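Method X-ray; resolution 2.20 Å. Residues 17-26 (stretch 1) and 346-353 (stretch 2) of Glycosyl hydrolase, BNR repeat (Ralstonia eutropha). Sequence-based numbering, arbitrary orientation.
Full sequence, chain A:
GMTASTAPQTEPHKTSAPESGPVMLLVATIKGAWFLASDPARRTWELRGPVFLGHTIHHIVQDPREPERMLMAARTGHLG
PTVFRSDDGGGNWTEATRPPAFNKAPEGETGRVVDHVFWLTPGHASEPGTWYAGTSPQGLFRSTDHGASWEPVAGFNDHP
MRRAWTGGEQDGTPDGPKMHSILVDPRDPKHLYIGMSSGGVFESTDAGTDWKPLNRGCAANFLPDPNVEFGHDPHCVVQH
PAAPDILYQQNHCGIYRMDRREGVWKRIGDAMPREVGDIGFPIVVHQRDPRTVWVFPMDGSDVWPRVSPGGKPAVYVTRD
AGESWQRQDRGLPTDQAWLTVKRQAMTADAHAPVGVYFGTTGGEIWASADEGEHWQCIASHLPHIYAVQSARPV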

ATOM      1  N   ALA A  17     -16.954   3.791  15.595  1.00 58.20           N
ATOM      2  CA  ALA A  17     -18.251   4.228  15.080  1.00 56.21           C
ATOM      3  C   ALA A  17     -17.986   4.463  13.587  1.00 53.99           C
ATOM      4  O   ALA A  17     -16.876   4.913  13.239  1.00 52.61           O
ATOM      5  N   PRO A  18     -18.955   4.129  12.696  1.00 51.06           N
ATOM      6  CA  PRO A  18     -18.662   4.366  11.271  1.00 49.16           C
ATOM      7  C   PRO A  18     -18.558   5.852  10.932  1.00 46.39           C
ATOM      8  O   PRO A  18     -19.264   6.682  11.535  1.00 43.50           O
ATOM      9  N   GLU A  19     -17.650   6.176  10.007  1.00 44.49           N
ATOM     10  CA  GLU A  19     -17.482   7.555   9.546  1.00 43.36           C
ATOM     11  C   GLU A  19     -18.645   7.885   8.659  1.00 39.85           C
ATOM     12  O   GLU A  19     -19.376   7.010   8.222  1.00 38.89           O
ATOM     13  N   SER A  20     -18.808   9.167   8.401  1.00 39.42           N
ATOM     14  CA  SER A  20     -19.952   9.660   7.681  1.00 38.92           C
ATOM     15  C   SER A  20     -19.589  10.867   6.826  1.00 37.58           C
ATOM     16  O   SER A  20     -18.536  11.497   7.019  1.00 35.86           O
ATOM     17  N   GLY A  21     -20.454  11.171   5.869  1.00 36.20           N
ATOM     18  CA  GLY A  21     -20.242  12.312   4.999  1.00 37.50           C
ATOM     19  C   GLY A  21     -19.365  12.058   3.761  1.00 38.33           C
ATOM     20  O   GLY A  21     -19.175  10.908   3.351  1.00 37.85           O
ATOM     21  N   PRO A  22     -18.848  13.144   3.147  1.00 37.54           N
ATOM     22  CA  PRO A  22     -18.069  13.034   1.934  1.00 35.95           C
ATOM     23  C   PRO A  22     -16.793  12.240   2.094  1.00 31.97           C
ATOM     24  O   PRO A  22     -16.161  12.299   3.142  1.00 32.50           O
ATOM     25  N   VAL A  23     -16.457  11.490   1.054  1.00 28.95           N
ATOM     26  CA  VAL A  23     -15.209  10.748   0.955  1.00 25.55           C
ATOM     27  C   VAL A  23     -14.328  11.446  -0.089  1.00 27.04           C
ATOM     28  O   VAL A  23     -14.820  12.039  -1.065  1.00 24.72           O
HETATM   29  N   MSE A  24     -13.023  11.369   0.123  1.00 30.67           N
HETATM   30  CA  MSE A  24     -12.055  11.890  -0.787  1.00 34.03           C
HETATM   31  C   MSE A  24     -11.137  10.754  -1.158  1.00 29.09           C
HETATM   32  O   MSE A  24     -10.838   9.929  -0.319  1.00 29.52           O
ATOM     33  N   LEU A  25     -10.718  10.706  -2.421  1.00 26.98           N
ATOM     34  CA  LEU A  25      -9.743   9.719  -2.902  1.00 26.69           C
ATOM     35  C   LEU A  25      -8.584  10.538  -3.426  1.00 26.06           C
ATOM     36  O   LEU A  25      -8.805  11.485  -4.127  1.00 27.53           O
ATOM     37  N   LEU A  26      -7.372  10.170  -3.037  1.00 27.23           N
ATOM     38  CA  LEU A  26      -6.127  10.850  -3.374  1.00 25.18           C
ATOM     39  C   LEU A  26      -5.462   9.934  -4.371  1.00 23.85           C
ATOM     40  O   LEU A  26      -5.040   8.841  -3.981  1.00 23.44           O
HETATM   41  N   MSE A 346      -5.573   0.115  -4.446  1.00 28.11           N
HETATM   42  CA  MSE A 346      -6.878  -0.200  -3.831  1.00 28.78           C
HETATM   43  C   MSE A 346      -6.924   0.453  -2.472  1.00 28.80           C
HETATM   44  O   MSE A 346      -5.910   0.503  -1.794  1.00 30.64           O
ATOM     45  N   THR A 347      -8.113   0.914  -2.076  1.00 28.18           N
ATOM     46  CA  THR A 347      -8.333   1.510  -0.767  1.00 25.04           C
ATOM     47  C   THR A 347      -9.789   1.314  -0.385  1.00 25.54           C
ATOM     48  O   THR A 347     -10.629   0.936  -1.218  1.00 25.15           O
ATOM     49  N   ALA A 348     -10.069   1.570   0.880  1.00 23.65           N
ATOM     50  CA  ALA A 348     -11.411   1.438   1.392  1.00 26.14           C
ATOM     51  C   ALA A 348     -11.678   2.600   2.338  1.00 26.32           C
ATOM     52  O   ALA A 348     -10.746   3.167   2.888  1.00 27.64           O
ATOM     53  N   ASP A 349     -12.938   3.010   2.445  1.00 26.59           N
ATOM     54  CA  ASP A 349     -13.338   4.055   3.397  1.00 25.44           C
ATOM     55  C   ASP A 349     -13.790   3.384   4.728  1.00 26.52           C
ATOM     56  O   ASP A 349     -13.714   2.162   4.852  1.00 24.69           O
ATOM     57  N   ALA A 350     -14.235   4.190   5.704  1.00 26.48           N
ATOM     58  CA  ALA A 350     -14.699   3.707   7.007  1.00 25.95           C
ATOM     59  C   ALA A 350     -16.183   4.007   7.208  1.00 27.25           C
ATOM     60  O   ALA A 350     -16.647   4.096   8.335  1.00 27.46           O
ATOM     61  N   HIS A 351     -16.934   4.168   6.110  1.00 29.00           N
ATOM     62  CA  HIS A 351     -18.378   4.390   6.191  1.00 26.95           C
ATOM     63  C   HIS A 351     -19.072   3.076   6.465  1.00 26.14           C
ATOM     64  O   HIS A 351     -18.428   2.029   6.503  1.00 25.53           O
ATOM     65  N   ALA A 352     -20.377   3.148   6.687  1.00 29.00           N
ATOM     66  CA  ALA A 352     -21.230   1.988   6.895  1.00 29.82           C
ATOM     67  C   ALA A 352     -22.312   2.025   5.818  1.00 28.60           C
ATOM     68  O   ALA A 352     -23.135   2.940   5.823  1.00 31.07           O
ATOM     69  N   PRO A 353     -22.274   1.098   4.832  1.00 26.86           N
ATOM     70  CA  PRO A 353     -21.314   0.042   4.576  1.00 27.60           C
ATOM     71  C   PRO A 353     -20.003   0.594   4.047  1.00 25.15           C
ATOM     72  O   PRO A 353     -19.957   1.684   3.518  1.00 27.60           O
TER

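The two stretches meet mainly along loop segments, and H351 is the centre of the contact, giving up 96 Å² of a total 435 Å² buried between both sides. The CA atoms come closest at E19 and H351, 4.7 Å apart, and the pairs then widen to 7.4 Å for V23 and D349 and 8.6 Å for L25 and T347. Polar backbone contacts are therefore concentrated at the near end, whereas the strand residues L25 and T347 meet through side chains.

The main-chain link is the hydrogen bond from E19 N to A350 O, at 2.9 Å with an N-H...O angle of 153°. Next to it, E19 O lies 3.5 Å from H351 CA with an angle of 161° at the hydrogen, a CA-H...O contact; the same oxygen also lies over one face of the H351 ring.

The CA-to-CB bond of H351 points sideways, but chi1 of -78° (m) and chi2 of 42° bring the end of the side chain nearer stretch 1. There H351 NE2 donates to G21 O at 2.6 Å, and the angle of 166° marks a short, nearly linear bond; the acceptor sits at the ring edge, near its plane, as a good in-plane donor requires. G21 N is also 3.5 Å from H351 NE2, but the angle is poor and no hydrogen bond is assigned. G21 itself has phi/psi of 86/-162, where a CB would be jammed against the preceding carbonyl oxygen and would also clash with P22 CD, so the backbone here calls for glycine.

The other ring nitrogen, H351 ND1, is served by water 1 at 2.9 Å, with the direction of that bond unresolved. The same water donates to E19 OE1 at 2.6 Å and accepts from A350 N at 2.9 Å, so it ties the carboxylate to both the backbone and the ring of stretch 2. E19, whose CA-to-CB bond points toward stretch 2, reaches it with an extended side chain (chi1 m, chi2 t); on the way E19 CD passes 3.7 Å from A350 CB, and E19 CB lies 3.9 Å from H351 ND1.

The amide of H351 is satisfied within its own stretch: H351 N donates to D349 OD1 at 2.9 Å and 157°, with D349 in the p rotamer. D349 OD2 is hydrogen-bonded elsewhere in the structure, and its approach to V23 CG2, at 3.9 Å, is van der Waals packing.

Apolar contacts flank the polar ones. V23, chi1 t, points toward stretch 2 and sets V23 CG2 3.8 Å from the H351 ring centroid, 27° off the normal, a CH-pi contact on the face opposite S20 CA and E19 O. At one end, P18 CB meets A352 CB at 3.5 Å. In the strands, L25 (m, t) starts sideways but its end comes nearer, bringing L25 CD2 to 4.1 Å from T347 CG2; T347 OG1 finds its hydrogen bond elsewhere.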

ATOM      1  CB  ALA A  17     -18.729   5.500  15.763  1.00 55.67           C
ATOM      2  CB  PRO A  18     -19.851   3.728  10.541  1.00 48.64           C
ATOM      3  CG  PRO A  18     -20.552   2.882  11.572  1.00 53.47           C
ATOM      4  CD  PRO A  18     -20.292   3.534  12.879  1.00 51.44           C
ATOM      5  CB  GLU A  19     -16.166   7.775   8.813  1.00 43.64           C
ATOM      6  CG  GLU A  19     -14.962   7.681   9.733  1.00 47.03           C
ATOM      7  CD  GLU A  19     -13.641   7.918   9.016  1.00 47.05           C
ATOM      8  OE1 GLU A  19     -13.634   8.076   7.777  1.00 65.43           O
ATOM      9  OE2 GLU A  19     -12.592   7.966   9.694  1.00 58.01           O
ATOM     10  CB  SER A  20     -21.001  10.034   8.717  1.00 39.87           C
ATOM     11  OG  SER A  20     -22.193  10.407   8.102  1.00 45.84           O
ATOM     12  CB  PRO A  22     -17.685  14.494   1.638  1.00 37.31           C
ATOM     13  CG  PRO A  22     -18.760  15.288   2.217  1.00 41.34           C
ATOM     14  CD  PRO A  22     -18.982  14.565   3.543  1.00 39.40           C
ATOM     15  CB  VAL A  23     -15.466   9.263   0.578  1.00 25.95           C
ATOM     16  CG1 VAL A  23     -14.175   8.518   0.262  1.00 23.26           C
ATOM     17  CG2 VAL A  23     -16.197   8.556   1.698  1.00 21.32           C
HETATM   18  CB  MSE A  24     -11.272  13.017  -0.135  1.00 34.37           C
HETATM   19  CG  MSE A  24     -10.211  13.639  -1.060  1.00 48.37           C
HETATM   20 SE   MSE A  24      -9.567  15.375  -0.443  0.75 52.02          SE
HETATM   21  CE  MSE A  24     -11.223  16.360  -0.857  1.00 54.54           C
ATOM     22  CB  LEU A  25     -10.305   8.814  -4.002  1.00 25.81           C
ATOM     23  CG  LEU A  25     -11.564   8.003  -3.693  1.00 21.32           C
ATOM     24  CD1 LEU A  25     -11.976   7.286  -4.964  1.00 15.87           C
ATOM     25  CD2 LEU A  25     -11.370   7.009  -2.510  1.00 18.76           C
ATOM     26  CB  LEU A  26      -5.262  10.999  -2.119  1.00 27.16           C
ATOM     27  CG  LEU A  26      -5.944  11.427  -0.814  1.00 29.98           C
ATOM     28  CD1 LEU A  26      -4.863  11.516   0.329  1.00 22.90           C
ATOM     29  CD2 LEU A  26      -6.702  12.727  -0.987  1.00 19.37           C
HETATM   30  CB  MSE A 346      -7.162  -1.672  -3.559  1.00 29.67           C
HETATM   31  CG  MSE A 346      -7.524  -2.472  -4.720  1.00 42.67           C
HETATM   32 SE   MSE A 346      -8.666  -3.979  -4.241  0.75 28.65          SE
HETATM   33  CE  MSE A 346      -7.386  -4.778  -3.147  1.00 34.02           C
ATOM     34  CB  THR A 347      -7.979   3.014  -0.759  1.00 22.98           C
ATOM     35  OG1 THR A 347      -7.918   3.514   0.578  1.00 21.33           O
ATOM     36  CG2 THR A 347      -8.989   3.825  -1.583  1.00 21.92           C
ATOM     37  CB  ALA A 348     -11.598   0.043   2.078  1.00 23.92           C
ATOM     38  CB  ASP A 349     -14.373   5.005   2.782  1.00 24.26           C
ATOM     39  CG  ASP A 349     -15.717   4.357   2.506  1.00 28.88           C
ATOM     40  OD1 ASP A 349     -16.207   3.558   3.329  1.00 27.91           O
ATOM     41  OD2 ASP A 349     -16.304   4.685   1.446  1.00 26.90           O
ATOM     42  CB  ALA A 350     -13.848   4.321   8.148  1.00 22.64           C
ATOM     43  CB  HIS A 351     -18.906   5.023   4.897  1.00 28.07           C
ATOM     44  CG  HIS A 351     -18.628   6.484   4.783  1.00 26.11           C
ATOM     45  ND1 HIS A 351     -17.421   7.042   5.149  1.00 28.42           N
ATOM     46  CD2 HIS A 351     -19.380   7.493   4.288  1.00 27.72           C
ATOM     47  CE1 HIS A 351     -17.459   8.343   4.920  1.00 32.05           C
ATOM     48  NE2 HIS A 351     -18.632   8.639   4.384  1.00 26.81           N
ATOM     49  CB  ALA A 352     -21.853   2.011   8.283  1.00 29.05           C
ATOM     50  CB  PRO A 353     -21.975  -0.809   3.500  1.00 28.05           C
ATOM     51  CG  PRO A 353     -23.064  -0.092   3.009  1.00 26.94           C
ATOM     52  CD  PRO A 353     -23.336   1.110   3.826  1.00 27.17           C
TER
HETATM   53  O   HOH W   1     -14.597   7.038   5.617  1.00 28.27           O